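Local coordinates for protein thiosulfate sulfurtransferase (PDB 1YT8) that probably catalyses the transfer of sulfur from thiosulfate to cyanide, using a chain built of repeated rhodanese-like domains, at residues 127-132 with 202-207; 145-150 with 188-193. All blocks are in the same frame, centred on the assembly; numbering follows the deposited sequence.

Overall arrangement
Both contacts belong to the second rhodanese-like domain of the chain, their centres about 12 Å apart, and both reach the same parallel sheet of five strands. Contact 2 pairs two of its inner strands, 147-151 and 188-192; contact 1 sets the turn leading into edge strand 131-132 against helix 197-208. Along the chain, contact 2 is nested inside the loop closed by contact 1: 127-132 comes first, then 145-150, 188-193 and 202-207. Helix 197-208 follows strand 188-192 and folds back so that Leu206 packs on Val189 and Val191. Cys193, just after that strand, and the start of the helix contribute to the sulfite pocket, so the contacts pack the two elements flanking it.

Contact 1. Residues 127-132 with 202-207; sequences RHTPSL and GTQSLL
Thr129 and Pro130 meet Thr203, Gln204 and Leu207 in a loop-on-helix contact, where the turn leaving helix 114-127 runs past one side of helix 197-208 before becoming edge strand 131-132. His128, the first residue beyond the helix, has a positive phi (53°) as the chain turns away toward Thr129. The contact is small and mixed. On its apolar side the methyl groups of two threonines meet, Thr129 CG2 lying 3.6 Å from Thr203 CG2. Thr203 OG1 lies beside the backbone N (chi1 -62°), where it bonds back to Ser199 O in its own helix, and CG2 is anti to that N, so a beta-branched polar residue can show carbon to its neighbour. Beside this pair the ring of Pro130 and the end of Leu207 approach tip to tip, with Pro130 CD 3.6 Å from Leu207 CD1. Gln204, long enough to span the gap, reaches outward from the helix, bringing its amide between the Thr129 hydroxyl and one face of the Arg127 guanidinium. The two planar groups are inclined by 55°, and Arg127 NH1 is hydrogen-bonded to Asn208 OD1, just beyond the segment. Behind the contact, Thr203 and Leu206 turn to the sheet, touching strands 188-192 and 215-218, while Leu132 continues beneath helix 134-142 and its backbone bonds to strand 215-218.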
# COMPACT_ATOMS: atom_id res chain seq x y z
N ARG A 127 -8.65 18.85 -14.98
CA ARG A 127 -9.98 18.55 -15.52
C ARG A 127 -11.13 19.22 -14.79
O ARG A 127 -12.29 19.11 -15.20
CB ARG A 127 -10.19 17.04 -15.55
CG ARG A 127 -9.19 16.27 -16.41
CD ARG A 127 -9.20 16.78 -17.86
NE ARG A 127 -10.52 16.67 -18.46
CZ ARG A 127 -11.14 15.51 -18.73
NH1 ARG A 127 -10.55 14.36 -18.45
NH2 ARG A 127 -12.35 15.52 -19.26
N HIS A 128 -10.82 19.92 -13.70
CA HIS A 128 -11.84 20.60 -12.91
C HIS A 128 -12.93 19.61 -12.50
O HIS A 128 -14.12 19.92 -12.57
CB HIS A 128 -12.44 21.76 -13.71
CG HIS A 128 -11.42 22.69 -14.26
ND1 HIS A 128 -10.57 23.43 -13.46
CD2 HIS A 128 -11.07 22.97 -15.54
CE1 HIS A 128 -9.74 24.12 -14.22
NE2 HIS A 128 -10.02 23.86 -15.49
N THR A 129 -12.51 18.42 -12.08
CA THR A 129 -13.42 17.36 -11.66
C THR A 129 -14.47 17.93 -10.71
O THR A 129 -14.14 18.50 -9.66
CB THR A 129 -12.65 16.23 -10.97
OG1 THR A 129 -11.52 15.87 -11.78
CG2 THR A 129 -13.54 15.01 -10.77
N PRO A 130 -15.76 17.77 -11.05
CA PRO A 130 -16.87 18.28 -10.23
C PRO A 130 -16.88 17.76 -8.80
O PRO A 130 -16.51 16.62 -8.54
CB PRO A 130 -18.11 17.81 -11.00
CG PRO A 130 -17.63 17.67 -12.40
CD PRO A 130 -16.28 17.04 -12.21
N SER A 131 -17.32 18.62 -7.88
CA SER A 131 -17.41 18.24 -6.48
C SER A 131 -18.58 18.96 -5.80
O SER A 131 -19.04 20.02 -6.26
CB SER A 131 -16.10 18.54 -5.73
OG SER A 131 -15.85 19.93 -5.63
N LEU A 132 -19.07 18.37 -4.72
CA LEU A 132 -20.18 18.91 -3.94
C LEU A 132 -19.73 19.06 -2.50
O LEU A 132 -19.05 18.19 -1.97
CB LEU A 132 -21.38 17.98 -4.00
CG LEU A 132 -22.10 17.87 -5.35
CD1 LEU A 132 -23.07 16.70 -5.32
CD2 LEU A 132 -22.82 19.18 -5.63
N GLY A 202 -12.15 8.47 -8.81
CA GLY A 202 -13.38 7.75 -9.09
C GLY A 202 -14.37 8.57 -9.90
O GLY A 202 -14.99 8.07 -10.84
N THR A 203 -14.51 9.84 -9.55
CA THR A 203 -15.43 10.71 -10.27
C THR A 203 -14.94 10.91 -11.70
O THR A 203 -15.72 10.79 -12.64
CB THR A 203 -15.55 12.09 -9.58
OG1 THR A 203 -16.08 11.91 -8.26
CG2 THR A 203 -16.48 13.01 -10.36
N GLN A 204 -13.65 11.19 -11.85
CA GLN A 204 -13.11 11.40 -13.18
C GLN A 204 -13.13 10.11 -14.01
O GLN A 204 -13.24 10.16 -15.23
CB GLN A 204 -11.69 11.98 -13.10
CG GLN A 204 -11.21 12.58 -14.43
CD GLN A 204 -12.14 13.68 -14.95
OE1 GLN A 204 -12.54 13.68 -16.12
NE2 GLN A 204 -12.48 14.63 -14.09
N SER A 205 -13.04 8.96 -13.34
CA SER A 205 -13.09 7.68 -14.06
C SER A 205 -14.45 7.55 -14.76
O SER A 205 -14.53 7.17 -15.93
CB SER A 205 -12.95 6.49 -13.09
OG SER A 205 -11.65 6.39 -12.56
N LEU A 206 -15.51 7.87 -14.03
CA LEU A 206 -16.86 7.80 -14.56
C LEU A 206 -17.08 8.80 -15.69
O LEU A 206 -17.78 8.50 -16.66
CB LEU A 206 -17.88 8.03 -13.43
CG LEU A 206 -17.92 6.93 -12.36
CD1 LEU A 206 -18.84 7.35 -11.22
CD2 LEU A 206 -18.41 5.62 -12.99
N LEU A 207 -16.50 9.98 -15.57
CA LEU A 207 -16.64 10.99 -16.61
C LEU A 207 -15.87 10.55 -17.85
O LEU A 207 -16.38 10.67 -18.96
CB LEU A 207 -16.10 12.34 -16.12
CG LEU A 207 -16.92 12.97 -14.99
CD1 LEU A 207 -16.19 14.18 -14.42
CD2 LEU A 207 -18.29 13.35 -15.53

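Contact 2. Residues 145-150 with 188-193; sequences AEAVIL and RVIVNC
Asn192 and Ile149 meet at a flat carboxamide, which crosses the isoleucine side chain at about a right angle: Asn192 OD1 is 3.6 Å from Ile149 CG2, while ND2 bonds to Cys193 O and Asp151 OD2. Asn192 ND2 donates to Cys193 O at 3.1 Å, the acceptor lying close to the amide plane though the donor stands above the plane of that carbonyl. A chi1 of 82° sets Asn192 CG between the backbone N and the carbonyl carbon. The strands belong to a parallel sheet; one face of the pair bears Ala147, Ile149, Arg188 and Ile190, and helix 134-142 packs on the two isoleucines. On the other, Val148 lies beside Val189, and Leu150, Val189 and Val191 lie under helices 174-181 and 197-208. The beta-branched valines and isoleucines suit extended strands; Leu150 adds apolar packing, its CD1 3.8 Å from Val189 CG1. Ala147 CB lies 3.6 Å from Arg188 CB in the bridge, and the end of the arginine leads away from strand 147-151. Five backbone bonds alternate between the strands, from Arg188 N to Glu146 O through to Asn192 N and Leu150 O; Leu150 N to Ile190 O is 2.7 Å. The ladder thus satisfies buried peptide groups and holds the end of the strand just before Cys193, whose SG is covalently linked to a sulfite probably taken from the crystallisation liquor, consistent with the sulfur-carrying cysteine of rhodaneses.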
# COMPACT_ATOMS: atom_id res chain seq x y z
N ALA A 145 -33.35 13.26 -2.51
CA ALA A 145 -32.94 13.35 -3.90
C ALA A 145 -32.56 11.99 -4.48
O ALA A 145 -32.07 11.11 -3.76
CB ALA A 145 -31.76 14.30 -4.03
N GLU A 146 -32.78 11.83 -5.78
CA GLU A 146 -32.42 10.59 -6.46
C GLU A 146 -30.92 10.67 -6.70
O GLU A 146 -30.46 11.29 -7.67
CB GLU A 146 -33.16 10.47 -7.79
CG GLU A 146 -32.80 9.21 -8.57
CD GLU A 146 -33.61 9.06 -9.84
OE1 GLU A 146 -33.58 10.00 -10.66
OE2 GLU A 146 -34.27 8.01 -10.02
N ALA A 147 -30.17 10.05 -5.81
CA ALA A 147 -28.72 10.06 -5.91
C ALA A 147 -28.16 8.90 -5.11
O ALA A 147 -28.75 8.48 -4.12
CB ALA A 147 -28.17 11.37 -5.36
N VAL A 148 -27.02 8.38 -5.55
CA VAL A 148 -26.37 7.30 -4.82
C VAL A 148 -24.98 7.80 -4.46
O VAL A 148 -24.35 8.53 -5.23
CB VAL A 148 -26.27 6.00 -5.66
CG1 VAL A 148 -27.68 5.45 -5.90
CG2 VAL A 148 -25.56 6.26 -6.98
N ILE A 149 -24.51 7.42 -3.27
CA ILE A 149 -23.19 7.82 -2.81
C ILE A 149 -22.36 6.55 -2.80
O ILE A 149 -22.65 5.61 -2.07
CB ILE A 149 -23.26 8.43 -1.39
CG1 ILE A 149 -24.21 9.63 -1.40
CG2 ILE A 149 -21.87 8.87 -0.93
CD1 ILE A 149 -24.36 10.34 -0.06
N LEU A 150 -21.33 6.53 -3.64
CA LEU A 150 -20.46 5.36 -3.77
C LEU A 150 -19.11 5.62 -3.11
O LEU A 150 -18.43 6.59 -3.44
CB LEU A 150 -20.28 5.02 -5.25
CG LEU A 150 -21.58 5.01 -6.06
CD1 LEU A 150 -21.28 4.61 -7.49
CD2 LEU A 150 -22.59 4.05 -5.45
N ARG A 188 -28.18 11.04 -9.71
CA ARG A 188 -26.87 11.62 -9.46
C ARG A 188 -25.96 10.55 -8.87
O ARG A 188 -26.41 9.71 -8.08
CB ARG A 188 -26.95 12.77 -8.46
CG ARG A 188 -27.86 13.90 -8.85
CD ARG A 188 -27.60 15.12 -7.98
NE ARG A 188 -26.21 15.53 -8.08
CZ ARG A 188 -25.79 16.79 -8.09
NH1 ARG A 188 -26.66 17.79 -8.01
NH2 ARG A 188 -24.50 17.05 -8.21
N VAL A 189 -24.69 10.58 -9.26
CA VAL A 189 -23.71 9.64 -8.73
C VAL A 189 -22.67 10.49 -8.02
O VAL A 189 -22.05 11.37 -8.62
CB VAL A 189 -23.06 8.79 -9.84
CG1 VAL A 189 -21.92 7.95 -9.27
CG2 VAL A 189 -24.11 7.86 -10.45
N ILE A 190 -22.50 10.23 -6.73
CA ILE A 190 -21.55 10.95 -5.89
C ILE A 190 -20.52 9.94 -5.39
O ILE A 190 -20.89 8.90 -4.84
CB ILE A 190 -22.28 11.59 -4.69
CG1 ILE A 190 -23.34 12.57 -5.19
CG2 ILE A 190 -21.27 12.29 -3.79
CD1 ILE A 190 -24.27 13.08 -4.11
N VAL A 191 -19.24 10.24 -5.58
CA VAL A 191 -18.18 9.34 -5.14
C VAL A 191 -17.43 9.96 -3.96
O VAL A 191 -17.08 11.14 -3.98
CB VAL A 191 -17.15 9.07 -6.27
CG1 VAL A 191 -16.12 8.04 -5.80
CG2 VAL A 191 -17.86 8.57 -7.54
N ASN A 192 -17.19 9.16 -2.91
CA ASN A 192 -16.46 9.66 -1.75
C ASN A 192 -15.36 8.70 -1.34
O ASN A 192 -15.32 7.55 -1.77
CB ASN A 192 -17.39 9.85 -0.54
CG ASN A 192 -17.65 8.54 0.22
OD1 ASN A 192 -18.57 7.78 -0.10
ND2 ASN A 192 -16.82 8.27 1.23
N CYS A 193 -14.46 9.20 -0.51
CA CYS A 193 -13.41 8.41 0.09
C CYS A 193 -13.28 9.08 1.44
O CYS A 193 -14.22 9.76 1.87
CB CYS A 193 -12.11 8.43 -0.74
SG CYS A 193 -11.08 9.91 -0.68